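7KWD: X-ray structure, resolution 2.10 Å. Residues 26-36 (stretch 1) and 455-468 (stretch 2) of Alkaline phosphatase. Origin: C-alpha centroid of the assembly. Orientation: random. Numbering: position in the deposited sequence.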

ATOM      1  N   GLY A  26      -5.528  10.241  18.139  1.00 27.81           N
ATOM      2  CA  GLY A  26      -4.993   9.203  17.278  1.00 27.42           C
ATOM      3  C   GLY A  26      -6.039   8.230  16.763  1.00 28.40           C
ATOM      4  O   GLY A  26      -7.225   8.288  17.105  1.00 22.69           O
ATOM      5  N   ALA A  27      -5.562   7.296  15.930  1.00 20.00           N
ATOM      6  CA  ALA A  27      -6.469   6.386  15.238  1.00 23.52           C
ATOM      7  C   ALA A  27      -7.202   5.499  16.222  1.00 22.19           C
ATOM      8  O   ALA A  27      -8.333   5.071  15.966  1.00 23.30           O
ATOM      9  CB  ALA A  27      -5.706   5.530  14.228  1.00 24.86           C
ATOM     10  N   LEU A  28      -6.592   5.230  17.363  1.00 23.21           N
ATOM     11  CA  LEU A  28      -7.241   4.356  18.332  1.00 24.31           C
ATOM     12  C   LEU A  28      -8.517   4.991  18.863  1.00 25.11           C
ATOM     13  O   LEU A  28      -9.505   4.291  19.096  1.00 30.03           O
ATOM     14  CB  LEU A  28      -6.262   4.049  19.456  1.00 26.96           C
ATOM     15  CG  LEU A  28      -6.672   2.969  20.451  1.00 43.00           C
ATOM     16  CD1 LEU A  28      -7.318   1.724  19.854  1.00 40.56           C
ATOM     17  CD2 LEU A  28      -5.365   2.638  21.201  1.00 41.39           C
ATOM     18  N   GLN A  29      -8.535   6.316  19.010  1.00 21.84           N
ATOM     19  CA  GLN A  29      -9.715   7.004  19.502  1.00 25.66           C
ATOM     20  C   GLN A  29     -10.676   7.385  18.381  1.00 24.41           C
ATOM     21  O   GLN A  29     -11.678   8.059  18.637  1.00 24.78           O
ATOM     22  CB  GLN A  29      -9.294   8.231  20.306  1.00 25.53           C
ATOM     23  CG  GLN A  29      -8.422   7.904  21.541  1.00 30.13           C
ATOM     24  CD  GLN A  29      -9.128   7.006  22.562  1.00 31.26           C
ATOM     25  OE1 GLN A  29      -8.540   6.068  23.111  1.00 35.20           O
ATOM     26  NE2 GLN A  29     -10.382   7.298  22.824  1.00 23.80           N
ATOM     27  N   ASN A  30     -10.396   6.969  17.152  1.00 22.24           N
ATOM     28  CA  ASN A  30     -11.297   7.174  16.020  1.00 24.55           C
ATOM     29  C   ASN A  30     -12.181   5.941  15.938  1.00 24.18           C
ATOM     30  O   ASN A  30     -11.764   4.906  15.416  1.00 20.38           O
ATOM     31  CB  ASN A  30     -10.536   7.386  14.719  1.00 22.14           C
ATOM     32  CG  ASN A  30     -11.471   7.528  13.532  1.00 18.97           C
ATOM     33  OD1 ASN A  30     -12.573   8.055  13.664  1.00 22.46           O
ATOM     34  ND2 ASN A  30     -11.047   7.054  12.377  1.00 25.63           N
ATOM     35  N   GLN A  31     -13.379   6.030  16.515  1.00 24.23           N
ATOM     36  CA  GLN A  31     -14.268   4.891  16.736  1.00 24.16           C
ATOM     37  C   GLN A  31     -15.635   5.203  16.149  1.00 25.17           C
ATOM     38  O   GLN A  31     -16.643   5.297  16.868  1.00 24.17           O
ATOM     39  CB  GLN A  31     -14.360   4.563  18.233  1.00 25.16           C
ATOM     40  CG  GLN A  31     -13.019   4.093  18.764  1.00 23.44           C
ATOM     41  CD  GLN A  31     -13.045   3.575  20.189  1.00 25.02           C
ATOM     42  OE1 GLN A  31     -14.095   3.307  20.778  1.00 22.66           O
ATOM     43  NE2 GLN A  31     -11.854   3.417  20.751  1.00 27.68           N
ATOM     44  N   PRO A  32     -15.709   5.336  14.842  1.00 26.36           N
ATOM     45  CA  PRO A  32     -16.968   5.741  14.224  1.00 24.29           C
ATOM     46  C   PRO A  32     -18.038   4.684  14.385  1.00 25.45           C
ATOM     47  O   PRO A  32     -17.773   3.485  14.332  1.00 22.54           O
ATOM     48  CB  PRO A  32     -16.594   5.938  12.743  1.00 22.36           C
ATOM     49  CG  PRO A  32     -15.406   5.060  12.561  1.00 21.44           C
ATOM     50  CD  PRO A  32     -14.631   5.183  13.845  1.00 22.82           C
ATOM     51  N   SER A  33     -19.261   5.158  14.540  1.00 19.82           N
ATOM     52  CA  SER A  33     -20.435   4.336  14.749  1.00 23.40           C
ATOM     53  C   SER A  33     -21.082   3.996  13.428  1.00 22.30           C
ATOM     54  O   SER A  33     -21.035   4.780  12.474  1.00 24.44           O
ATOM     55  CB  SER A  33     -21.464   5.090  15.615  1.00 29.16           C
ATOM     56  OG  SER A  33     -21.024   5.155  16.968  1.00 46.19           O
ATOM     57  N   LEU A  34     -21.691   2.805  13.386  1.00 22.71           N
ATOM     58  CA  LEU A  34     -22.552   2.449  12.264  1.00 22.24           C
ATOM     59  C   LEU A  34     -23.828   3.274  12.256  1.00 27.77           C
ATOM     60  O   LEU A  34     -24.292   3.700  11.191  1.00 27.66           O
ATOM     61  CB  LEU A  34     -22.915   0.977  12.341  1.00 22.90           C
ATOM     62  CG  LEU A  34     -21.833  -0.074  12.068  1.00 25.03           C
ATOM     63  CD1 LEU A  34     -22.434  -1.467  12.336  1.00 28.90           C
ATOM     64  CD2 LEU A  34     -21.301   0.053  10.626  1.00 25.82           C
ATOM     65  N   GLY A  35     -24.429   3.476  13.417  1.00 25.10           N
ATOM     66  CA  GLY A  35     -25.739   4.101  13.475  1.00 30.86           C
ATOM     67  C   GLY A  35     -26.877   3.259  12.944  1.00 31.84           C
ATOM     68  O   GLY A  35     -27.941   3.798  12.695  1.00 29.47           O
ATOM     69  N   ARG A  36     -26.668   1.956  12.756  1.00 29.04           N
ATOM     70  CA  ARG A  36     -27.675   1.030  12.256  1.00 34.96           C
ATOM     71  C   ARG A  36     -27.540  -0.266  13.038  1.00 26.01           C
ATOM     72  O   ARG A  36     -26.484  -0.581  13.579  1.00 25.72           O
ATOM     73  CB  ARG A  36     -27.519   0.684  10.765  1.00 30.13           C
ATOM     74  CG  ARG A  36     -27.659   1.839   9.821  1.00 38.31           C
ATOM     75  CD  ARG A  36     -29.097   2.366   9.734  1.00 47.47           C
ATOM     76  NE  ARG A  36     -29.153   3.593   8.935  1.00 58.39           N
ATOM     77  CZ  ARG A  36     -30.259   4.294   8.684  1.00 61.01           C
ATOM     78  NH1 ARG A  36     -31.425   3.896   9.176  1.00 57.31           N
ATOM     79  NH2 ARG A  36     -30.195   5.396   7.941  1.00 55.90           N
ATOM     80  N   VAL A 455      -8.852   3.773  11.221  1.00 18.65           N
ATOM     81  CA  VAL A 455      -9.228   3.263  12.528  1.00 20.11           C
ATOM     82  C   VAL A 455      -8.260   2.169  12.908  1.00 21.81           C
ATOM     83  O   VAL A 455      -7.460   1.711  12.098  1.00 22.42           O
ATOM     84  CB  VAL A 455     -10.671   2.730  12.577  1.00 19.51           C
ATOM     85  CG1 VAL A 455     -11.657   3.801  12.165  1.00 22.85           C
ATOM     86  CG2 VAL A 455     -10.815   1.467  11.756  1.00 21.11           C
ATOM     87  N   ASP A 456      -8.363   1.725  14.143  1.00 20.42           N
ATOM     88  CA  ASP A 456      -7.537   0.613  14.598  1.00 21.18           C
ATOM     89  C   ASP A 456      -8.228  -0.691  14.258  1.00 22.73           C
ATOM     90  O   ASP A 456      -9.454  -0.756  14.188  1.00 19.37           O
ATOM     91  CB  ASP A 456      -7.276   0.706  16.097  1.00 20.28           C
ATOM     92  CG  ASP A 456      -6.221  -0.269  16.553  1.00 23.56           C
ATOM     93  OD1 ASP A 456      -5.051  -0.106  16.135  1.00 22.74           O
ATOM     94  OD2 ASP A 456      -6.577  -1.201  17.303  1.00 22.47           O
ATOM     95  N   ASN A 457      -7.433  -1.751  14.039  1.00 20.32           N
ATOM     96  CA  ASN A 457      -8.090  -3.004  13.682  1.00 21.52           C
ATOM     97  C   ASN A 457      -9.043  -3.460  14.788  1.00 20.27           C
ATOM     98  O   ASN A 457     -10.060  -4.112  14.500  1.00 17.10           O
ATOM     99  CB  ASN A 457      -7.056  -4.067  13.288  1.00 20.17           C
ATOM    100  CG  ASN A 457      -6.001  -4.378  14.355  1.00 24.95           C
ATOM    101  OD1 ASN A 457      -5.957  -3.807  15.450  1.00 22.46           O
ATOM    102  ND2 ASN A 457      -5.132  -5.312  14.012  1.00 22.20           N
ATOM    103  N   THR A 458      -8.793  -3.058  16.038  1.00 19.56           N
ATOM    104  CA  THR A 458      -9.714  -3.450  17.100  1.00 23.50           C
ATOM    105  C   THR A 458     -11.092  -2.835  16.909  1.00 24.96           C
ATOM    106  O   THR A 458     -12.058  -3.277  17.528  1.00 21.60           O
ATOM    107  CB  THR A 458      -9.213  -3.037  18.484  1.00 25.24           C
ATOM    108  OG1 THR A 458      -8.864  -1.640  18.499  1.00 18.94           O
ATOM    109  CG2 THR A 458      -7.992  -3.880  18.852  1.00 22.48           C
ATOM    110  N   HIS A 459     -11.206  -1.813  16.077  1.00 24.50           N
ATOM    111  CA  HIS A 459     -12.519  -1.212  15.893  1.00 22.12           C
ATOM    112  C   HIS A 459     -13.462  -2.137  15.144  1.00 19.10           C
ATOM    113  O   HIS A 459     -14.691  -1.986  15.244  1.00 21.93           O
ATOM    114  CB  HIS A 459     -12.411   0.104  15.162  1.00 27.32           C
ATOM    115  CG  HIS A 459     -13.650   0.919  15.264  1.00 23.32           C
ATOM    116  ND1 HIS A 459     -14.177   1.306  16.477  1.00 25.13           N
ATOM    117  CD2 HIS A 459     -14.509   1.357  14.318  1.00 26.70           C
ATOM    118  CE1 HIS A 459     -15.291   1.982  16.266  1.00 26.42           C
ATOM    119  NE2 HIS A 459     -15.507   2.035  14.966  1.00 27.40           N
ATOM    120  N   VAL A 460     -12.919  -3.106  14.398  1.00 18.78           N
ATOM    121  CA  VAL A 460     -13.801  -4.047  13.738  1.00 16.66           C
ATOM    122  C   VAL A 460     -14.638  -4.790  14.773  1.00 17.23           C
ATOM    123  O   VAL A 460     -15.839  -5.041  14.563  1.00 22.20           O
ATOM    124  CB  VAL A 460     -13.004  -4.995  12.835  1.00 19.07           C
ATOM    125  CG1 VAL A 460     -13.915  -6.110  12.439  1.00 19.90           C
ATOM    126  CG2 VAL A 460     -12.456  -4.201  11.654  1.00 21.87           C
ATOM    127  N   PHE A 461     -14.042  -5.103  15.928  1.00 23.88           N
ATOM    128  CA  PHE A 461     -14.804  -5.690  17.028  1.00 16.06           C
ATOM    129  C   PHE A 461     -15.971  -4.801  17.452  1.00 20.55           C
ATOM    130  O   PHE A 461     -17.096  -5.275  17.605  1.00 20.16           O
ATOM    131  CB  PHE A 461     -13.873  -5.929  18.208  1.00 17.82           C
ATOM    132  CG  PHE A 461     -14.548  -6.531  19.415  1.00 23.07           C
ATOM    133  CD1 PHE A 461     -14.923  -7.866  19.423  1.00 21.65           C
ATOM    134  CD2 PHE A 461     -14.804  -5.752  20.538  1.00 23.51           C
ATOM    135  CE1 PHE A 461     -15.521  -8.430  20.536  1.00 21.30           C
ATOM    136  CE2 PHE A 461     -15.417  -6.301  21.642  1.00 20.81           C
ATOM    137  CZ  PHE A 461     -15.766  -7.645  21.649  1.00 23.56           C
ATOM    138  N   ARG A 462     -15.720  -3.496  17.631  1.00 23.10           N
ATOM    139  CA  ARG A 462     -16.792  -2.582  18.016  1.00 22.08           C
ATOM    140  C   ARG A 462     -17.883  -2.498  16.962  1.00 24.18           C
ATOM    141  O   ARG A 462     -19.078  -2.447  17.294  1.00 24.50           O
ATOM    142  CB  ARG A 462     -16.209  -1.196  18.294  1.00 23.84           C
ATOM    143  CG  ARG A 462     -15.303  -1.244  19.497  1.00 25.57           C
ATOM    144  CD  ARG A 462     -14.890   0.126  19.987  1.00 26.26           C
ATOM    145  NE  ARG A 462     -13.670  -0.036  20.748  1.00 43.37           N
ATOM    146  CZ  ARG A 462     -12.465   0.041  20.202  1.00 37.76           C
ATOM    147  NH1 ARG A 462     -12.350   0.317  18.907  1.00 30.55           N
ATOM    148  NH2 ARG A 462     -11.395  -0.154  20.949  1.00 49.55           N
ATOM    149  N   LEU A 463     -17.504  -2.489  15.683  1.00 20.85           N
ATOM    150  CA  LEU A 463     -18.508  -2.444  14.632  1.00 22.56           C
ATOM    151  C   LEU A 463     -19.365  -3.702  14.630  1.00 20.79           C
ATOM    152  O   LEU A 463     -20.585  -3.635  14.444  1.00 21.05           O
ATOM    153  CB  LEU A 463     -17.843  -2.281  13.271  1.00 22.20           C
ATOM    154  CG  LEU A 463     -17.009  -1.026  13.056  1.00 25.66           C
ATOM    155  CD1 LEU A 463     -16.294  -1.171  11.713  1.00 26.69           C
ATOM    156  CD2 LEU A 463     -17.872   0.166  13.101  1.00 23.48           C
ATOM    157  N   MET A 464     -18.743  -4.863  14.795  1.00 22.73           N
ATOM    158  CA  MET A 464     -19.531  -6.088  14.853  1.00 22.71           C
ATOM    159  C   MET A 464     -20.482  -6.061  16.037  1.00 22.62           C
ATOM    160  O   MET A 464     -21.649  -6.480  15.925  1.00 22.40           O
ATOM    161  CB  MET A 464     -18.624  -7.307  14.937  1.00 21.81           C
ATOM    162  CG  MET A 464     -17.766  -7.473  13.717  1.00 23.93           C
ATOM    163  SD  MET A 464     -17.077  -9.121  13.539  1.00 21.47           S
ATOM    164  CE  MET A 464     -15.915  -9.207  14.894  1.00 22.12           C
ATOM    165  N   GLY A 465     -20.001  -5.583  17.182  1.00 26.89           N
ATOM    166  CA  GLY A 465     -20.843  -5.578  18.371  1.00 23.19           C
ATOM    167  C   GLY A 465     -21.993  -4.599  18.250  1.00 25.48           C
ATOM    168  O   GLY A 465     -23.108  -4.894  18.671  1.00 20.89           O
ATOM    169  N   GLU A 466     -21.729  -3.415  17.703  1.00 23.49           N
ATOM    170  CA  GLU A 466     -22.791  -2.455  17.461  1.00 27.04           C
ATOM    171  C   GLU A 466     -23.824  -3.036  16.528  1.00 25.27           C
ATOM    172  O   GLU A 466     -25.020  -3.002  16.816  1.00 23.56           O
ATOM    173  CB  GLU A 466     -22.252  -1.157  16.863  1.00 25.30           C
ATOM    174  CG  GLU A 466     -23.389  -0.251  16.382  1.00 29.02           C
ATOM    175  CD  GLU A 466     -22.922   1.129  15.895  1.00 24.81           C
ATOM    176  OE1 GLU A 466     -21.702   1.310  15.613  1.00 24.61           O
ATOM    177  OE2 GLU A 466     -23.801   2.018  15.760  1.00 27.56           O
ATOM    178  N   ALA A 467     -23.371  -3.588  15.391  1.00 26.26           N
ATOM    179  CA  ALA A 467     -24.315  -4.079  14.390  1.00 23.67           C
ATOM    180  C   ALA A 467     -25.330  -5.035  14.999  1.00 25.94           C
ATOM    181  O   ALA A 467     -26.506  -5.000  14.635  1.00 24.12           O
ATOM    182  CB  ALA A 467     -23.581  -4.791  13.239  1.00 25.45           C
ATOM    183  N   LEU A 468     -24.895  -5.910  15.911  1.00 24.16           N
ATOM    184  CA  LEU A 468     -25.771  -6.977  16.401  1.00 25.66           C
ATOM    185  C   LEU A 468     -26.260  -6.768  17.828  1.00 23.01           C
ATOM    186  O   LEU A 468     -27.019  -7.592  18.330  1.00 24.21           O
ATOM    187  CB  LEU A 468     -25.056  -8.337  16.333  1.00 23.24           C
ATOM    188  CG  LEU A 468     -24.543  -8.762  14.959  1.00 28.78           C
ATOM    189  CD1 LEU A 468     -23.897 -10.145  15.050  1.00 25.56           C
ATOM    190  CD2 LEU A 468     -25.660  -8.747  13.986  1.00 24.58           C
TER
HETATM  191  O   HOH W   1     -10.264   2.664  16.341  1.00 22.61           O
HETATM  192  O   HOH W   2     -24.001   3.734  17.988  1.00 35.94           O
HETATM  193  O   HOH W   3     -26.300   1.024  15.930  1.00 30.46           O

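The apolar centre forms around Leu34, whose CA-to-CB bond points toward the helix. Its CD1 lies 3.6 Å from Ala467 CB, and its CG lies 4.1 Å from Leu463 CD2. These helix residues are four apart, one turn, so a single leucine can touch both. A second apolar contact joins Pro32 CD to Val455 CG1 at 3.7 Å.

Between these patches sits His459. Its NE2 donates to Pro32 O at 2.8 Å, close to the ring plane, so the proton lies on NE2. That leaves ND1 free to accept, and Arg462 NH1 donates to it at 3.2 Å. Asn30 O lies over one face of the imidazole. Gln31 OE1 lies over the guanidinium face, 3.4 Å from Arg462 NE, but the angle is too poor for a hydrogen bond. The other atom of the same amide, Gln31 NE2, donates to Leu28 O at 3.0 Å, within its own stretch.

Farther out, Glu466 reaches across with an extended side chain. Its OE1 accepts from Leu34 N at 2.7 Å and its OE2 from Gly35 N at 2.8 Å. The carboxylate thus holds two successive backbone amides. Water 3 donates to Glu466 OE2 at 2.7 Å and to Arg36 O at 2.9 Å, bridging the stretches. At the other end, water 1 links Asn30 O (2.9 Å) with Asp456 N (3.1 Å).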